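Scytalidopepsin B (Scytalidium lignicola, PDB 2IFR) hydrolyses peptide bonds in proteins as an acid-acting glutamic peptidase, and binds a peptide-based transition-state analogue in its active site. Local coordinates at residues S20-V25 and E161-S166; S157-F162 and T200-Y205. All blocks are in the same frame, centred on the assembly; numbering follows the deposited sequence.

Contact 1: S20-V25 and E161-S166; sequences SATANV and EFTDCS
Ala21, on strand 16-29, puts its methyl into the corner between Phe162 and Cys165, with CB 3.9 Å from Phe162 CB and 3.8 Å from Cys165 SG. The motif is an antiparallel strand pair interrupted by a beta bulge, within the beta-sandwich of the peptidase A4 family. Phe162 projects to the same face as the two alanines; with CG anti to its carbonyl carbon (chi1 -65°) the ring lies beside its own backbone N. Ala21 CB then sits at the ring edge, near its plane, while Ala23 CB approaches CD1 of Phe162 obliquely at 4.1 Å. Ile135 and Phe133 of strand 130-141 lie against this apolar face.

Outside that centre the backbones are stitched in two places. Thr22 forms a nearly straight pair of bonds with Thr163, Thr22 N giving to Thr163 O and Thr163 N to Thr22 O at 2.7 Å; Ser20 and Ser166 form a second, more bent pair. Between the two pairs the register slips by one residue: Asp164 and Cys165 stand opposite the single Ala21. Asp164 has left-handed backbone angles, and the chain turns a corner there. Farther along, the CA-H of Ala23 points to Glu161 O.

At the polar edge a water bridges the bulge: it donates to Asp164 O at 2.6 Å and is hydrogen-bonded to Ser20 OG at 2.7 Å.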
loop_
_atom_site.group_PDB
_atom_site.type_symbol
_atom_site.label_atom_id
_atom_site.label_comp_id
_atom_site.label_asym_id
_atom_site.label_seq_id
_atom_site.Cartn_x
_atom_site.Cartn_y
_atom_site.Cartn_z
ATOM N N SER A 20 -6.792 7.299 -3.899
ATOM C CA SER A 20 -6.077 8.146 -2.968
ATOM C C SER A 20 -6.712 8.093 -1.589
ATOM O O SER A 20 -7.901 7.716 -1.444
ATOM C CB SER A 20 -6.077 9.601 -3.460
ATOM O OG SER A 20 -7.384 10.134 -3.364
ATOM N N ALA A 21 -5.939 8.471 -0.582
ATOM C CA ALA A 21 -6.425 8.510 0.798
ATOM C C ALA A 21 -5.322 9.153 1.616
ATOM O O ALA A 21 -4.145 9.299 1.138
ATOM C CB ALA A 21 -6.697 7.070 1.327
ATOM N N THR A 22 -5.673 9.554 2.823
ATOM C CA THR A 22 -4.733 10.124 3.754
ATOM C C THR A 22 -4.604 9.090 4.895
ATOM O O THR A 22 -5.645 8.584 5.422
ATOM C CB THR A 22 -5.281 11.448 4.290
ATOM O OG1 THR A 22 -5.338 12.397 3.220
ATOM C CG2 THR A 22 -4.403 11.996 5.404
ATOM N N ALA A 23 -3.384 8.720 5.265
ATOM C CA ALA A 23 -3.193 7.754 6.359
ATOM C C ALA A 23 -2.287 8.345 7.422
ATOM O O ALA A 23 -1.347 9.154 7.094
ATOM C CB ALA A 23 -2.590 6.452 5.826
ATOM N N ASN A 24 -2.530 7.977 8.683
ATOM C CA ASN A 24 -1.703 8.471 9.808
ATOM C C ASN A 24 -0.518 7.531 9.989
ATOM O O ASN A 24 -0.616 6.278 9.718
ATOM C CB ASN A 24 -2.549 8.520 11.084
ATOM C CG ASN A 24 -3.164 7.158 11.422
ATOM O OD1 ASN A 24 -2.726 6.490 12.446
ATOM N ND2 ASN A 24 -4.083 6.741 10.641
ATOM N N VAL A 25 0.604 8.075 10.443
ATOM C CA VAL A 25 1.789 7.273 10.651
ATOM C C VAL A 25 1.726 6.792 12.103
ATOM O O VAL A 25 1.615 7.625 13.052
ATOM C CB VAL A 25 3.084 8.119 10.414
ATOM C CG1 VAL A 25 4.308 7.260 10.590
ATOM C CG2 VAL A 25 3.071 8.707 8.976
ATOM N N GLU A 161 -5.388 4.396 9.736
ATOM C CA GLU A 161 -6.635 4.706 9.053
ATOM C C GLU A 161 -6.466 5.480 7.759
ATOM O O GLU A 161 -5.843 6.592 7.739
ATOM C CB GLU A 161 -7.518 5.518 9.984
ATOM C CG GLU A 161 -7.762 4.819 11.276
ATOM C CD GLU A 161 -8.898 5.433 12.059
ATOM O OE1 GLU A 161 -9.180 4.894 13.155
ATOM O OE2 GLU A 161 -9.500 6.439 11.577
ATOM N N PHE A 162 -7.010 4.918 6.687
ATOM C CA PHE A 162 -6.987 5.559 5.377
ATOM C C PHE A 162 -8.290 6.353 5.405
ATOM O O PHE A 162 -9.412 5.739 5.405
ATOM C CB PHE A 162 -7.060 4.509 4.275
ATOM C CG PHE A 162 -5.865 3.588 4.203
ATOM C CD1 PHE A 162 -4.766 3.910 3.408
ATOM C CD2 PHE A 162 -5.866 2.359 4.871
ATOM C CE1 PHE A 162 -3.678 3.015 3.269
ATOM C CE2 PHE A 162 -4.791 1.453 4.743
ATOM C CZ PHE A 162 -3.694 1.787 3.936
ATOM N N THR A 163 -8.202 7.679 5.471
ATOM C CA THR A 163 -9.408 8.516 5.517
ATOM C C THR A 163 -9.573 9.230 4.181
ATOM O O THR A 163 -8.574 9.370 3.404
ATOM C CB THR A 163 -9.332 9.546 6.660
ATOM O OG1 THR A 163 -8.101 10.276 6.570
ATOM C CG2 THR A 163 -9.381 8.832 8.022
ATOM N N ASP A 164 -10.792 9.670 3.893
ATOM C CA ASP A 164 -11.114 10.323 2.626
ATOM C C ASP A 164 -10.654 9.462 1.471
ATOM O O ASP A 164 -10.012 9.983 0.485
ATOM C CB ASP A 164 -10.448 11.698 2.530
ATOM C CG ASP A 164 -11.058 12.696 3.480
ATOM O OD1 ASP A 164 -12.293 12.608 3.708
ATOM O OD2 ASP A 164 -10.315 13.565 3.995
ATOM N N CYS A 165 -10.930 8.160 1.554
ATOM C CA CYS A 165 -10.555 7.246 0.482
ATOM C C CYS A 165 -11.329 7.665 -0.751
ATOM O O CYS A 165 -12.541 8.074 -0.647
ATOM C CB CYS A 165 -10.908 5.799 0.837
ATOM S SG CYS A 165 -9.914 5.184 2.227
ATOM N N SER A 166 -10.684 7.583 -1.908
ATOM C CA SER A 166 -11.342 7.975 -3.145
ATOM C C SER A 166 -10.852 7.086 -4.257
ATOM O O SER A 166 -9.613 6.878 -4.418
ATOM C CB SER A 166 -11.044 9.455 -3.458
ATOM O OG SER A 166 -11.445 9.775 -4.773
HETATM O O HOH W 1 -8.227 11.148 -1.060
#

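Contact 2: S157-F162 and T200-Y205; sequences SPAVEF and TVSCSY
The Phe162 ring meets strand 200-205 at its edge: Val201 O lies in the ring plane, 3.5 Å from CD2. Val201 CB, 4.0 Å from CD2, adds apolar contact as the two side chains cross obliquely. This is a regular antiparallel ladder in the beta-sandwich, with Phe162, Val201, Val160 and Cys203 directed to the buried face, against Ile135 and Phe133 of strand 130-141 and Ala38 of strand 34-42.

The other flat group, the Glu161 carboxylate, stands on the opposite, more exposed face. Its chain runs extended beyond CG and passes alongside Ser202, whose OG, anti to the backbone N (chi1 178°), donates a weak hydrogen bond to Glu161 OE1 at 3.3 Å. OE2 of the same carboxylate comes no nearer to Thr200 than 4.2 Å from CG2.

Beneath these side chains Phe162 and Val201 exchange two backbone bonds, as do Val160 and Cys203; Glu161 and Ser202 form the non-hydrogen-bonded pair between them. Val201 O takes Phe162 N at 2.7 Å and also a CA-H contact from Glu161. Cys203 is also tied by a disulfide to Cys194 on the neighbouring strand 189-197. Toward the C-terminal end of 200-205, beyond the last bridge, Ala159 CB rests 3.5 Å from Ser204 OG.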
loop_
_atom_site.group_PDB
_atom_site.type_symbol
_atom_site.label_atom_id
_atom_site.label_comp_id
_atom_site.label_asym_id
_atom_site.label_seq_id
_atom_site.Cartn_x
_atom_site.Cartn_y
_atom_site.Cartn_z
ATOM N N SER A 157 0.641 1.106 16.659
ATOM C CA SER A 157 -0.418 1.763 17.398
ATOM C C SER A 157 -0.325 3.266 17.158
ATOM O O SER A 157 0.806 3.813 17.043
ATOM C CB SER A 157 -0.195 1.468 18.897
ATOM O OG SER A 157 -1.123 2.194 19.659
ATOM N N PRO A 158 -1.460 3.966 17.023
ATOM C CA PRO A 158 -2.840 3.475 17.062
ATOM C C PRO A 158 -3.102 2.835 15.700
ATOM O O PRO A 158 -2.136 2.593 14.885
ATOM C CB PRO A 158 -3.655 4.752 17.238
ATOM C CG PRO A 158 -2.837 5.743 16.363
ATOM C CD PRO A 158 -1.420 5.430 16.820
ATOM N N ALA A 159 -4.367 2.574 15.418
ATOM C CA ALA A 159 -4.765 1.969 14.154
ATOM C C ALA A 159 -4.345 2.859 12.979
ATOM O O ALA A 159 -4.313 4.131 13.112
ATOM C CB ALA A 159 -6.296 1.781 14.132
ATOM N N VAL A 160 -4.001 2.237 11.854
ATOM C CA VAL A 160 -3.670 3.000 10.666
ATOM C C VAL A 160 -4.975 3.149 9.910
ATOM O O VAL A 160 -5.633 2.124 9.499
ATOM C CB VAL A 160 -2.657 2.291 9.769
ATOM C CG1 VAL A 160 -2.443 3.125 8.487
ATOM C CG2 VAL A 160 -1.352 2.165 10.505
ATOM N N GLU A 161 -5.388 4.396 9.736
ATOM C CA GLU A 161 -6.635 4.706 9.053
ATOM C C GLU A 161 -6.466 5.480 7.759
ATOM O O GLU A 161 -5.843 6.592 7.739
ATOM C CB GLU A 161 -7.518 5.518 9.984
ATOM C CG GLU A 161 -7.762 4.819 11.276
ATOM C CD GLU A 161 -8.898 5.433 12.059
ATOM O OE1 GLU A 161 -9.180 4.894 13.155
ATOM O OE2 GLU A 161 -9.500 6.439 11.577
ATOM N N PHE A 162 -7.010 4.918 6.687
ATOM C CA PHE A 162 -6.987 5.559 5.377
ATOM C C PHE A 162 -8.290 6.353 5.405
ATOM O O PHE A 162 -9.412 5.739 5.405
ATOM C CB PHE A 162 -7.060 4.509 4.275
ATOM C CG PHE A 162 -5.865 3.588 4.203
ATOM C CD1 PHE A 162 -4.766 3.910 3.408
ATOM C CD2 PHE A 162 -5.866 2.359 4.871
ATOM C CE1 PHE A 162 -3.678 3.015 3.269
ATOM C CE2 PHE A 162 -4.791 1.453 4.743
ATOM C CZ PHE A 162 -3.694 1.787 3.936
ATOM N N THR A 200 -13.682 5.548 4.888
ATOM C CA THR A 200 -12.547 5.214 5.771
ATOM C C THR A 200 -12.241 3.715 5.808
ATOM O O THR A 200 -13.181 2.869 5.917
ATOM C CB THR A 200 -12.834 5.690 7.225
ATOM O OG1 THR A 200 -13.119 7.088 7.227
ATOM C CG2 THR A 200 -11.628 5.424 8.150
ATOM N N VAL A 201 -10.967 3.355 5.680
ATOM C CA VAL A 201 -10.528 1.947 5.799
ATOM C C VAL A 201 -9.643 2.029 7.050
ATOM O O VAL A 201 -8.567 2.735 7.066
ATOM C CB VAL A 201 -9.706 1.454 4.589
ATOM C CG1 VAL A 201 -9.196 0.017 4.843
ATOM C CG2 VAL A 201 -10.588 1.447 3.333
ATOM N N SER A 202 -10.059 1.357 8.111
ATOM C CA SER A 202 -9.336 1.425 9.378
ATOM C C SER A 202 -8.739 0.074 9.738
ATOM O O SER A 202 -9.472 -0.973 9.799
ATOM C CB SER A 202 -10.295 1.908 10.463
ATOM O OG SER A 202 -9.630 1.940 11.719
ATOM N N CYS A 203 -7.436 0.051 9.988
ATOM C CA CYS A 203 -6.782 -1.203 10.276
ATOM C C CYS A 203 -6.077 -1.202 11.619
ATOM O O CYS A 203 -5.052 -0.476 11.800
ATOM C CB CYS A 203 -5.755 -1.505 9.197
ATOM S SG CYS A 203 -6.341 -1.948 7.526
ATOM N N SER A 204 -6.569 -2.012 12.553
ATOM C CA SER A 204 -5.946 -2.112 13.864
ATOM C C SER A 204 -4.990 -3.290 13.908
ATOM O O SER A 204 -5.263 -4.372 13.295
ATOM C CB SER A 204 -6.999 -2.354 14.952
ATOM O OG SER A 204 -7.775 -1.196 15.165
ATOM N N TYR A 205 -3.883 -3.127 14.620
ATOM C CA TYR A 205 -2.955 -4.249 14.796
ATOM C C TYR A 205 -3.584 -5.150 15.852
ATOM O O TYR A 205 -4.226 -4.633 16.800
ATOM C CB TYR A 205 -1.607 -3.765 15.312
ATOM C CG TYR A 205 -0.682 -4.913 15.651
ATOM C CD1 TYR A 205 -0.529 -5.358 16.976
ATOM C CD2 TYR A 205 0.002 -5.582 14.653
ATOM C CE1 TYR A 205 0.293 -6.449 17.285
ATOM C CE2 TYR A 205 0.826 -6.677 14.941
ATOM C CZ TYR A 205 0.970 -7.102 16.256
ATOM O OH TYR A 205 1.805 -8.159 16.536
#

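Overall arrangement
The two contacts illustrate how a central strand is held from both edges. Strand 155-169 pairs with 16-29 in contact 1 and with 200-205 in contact 2, their centres about 9 Å apart. Glu161 and Phe162 belong to both, with one neighbour strand on each side. Cys165 of contact 1 packs on Val201 of contact 2, SG to CG2 4.0 Å, and carries Ala21 of strand 16-29 against the same sulfur. Pairing extends outward to strands 88-95 and 189-197. Contact 1 is bulged and contact 2 regular, and both lie on the same side of the chain's centre.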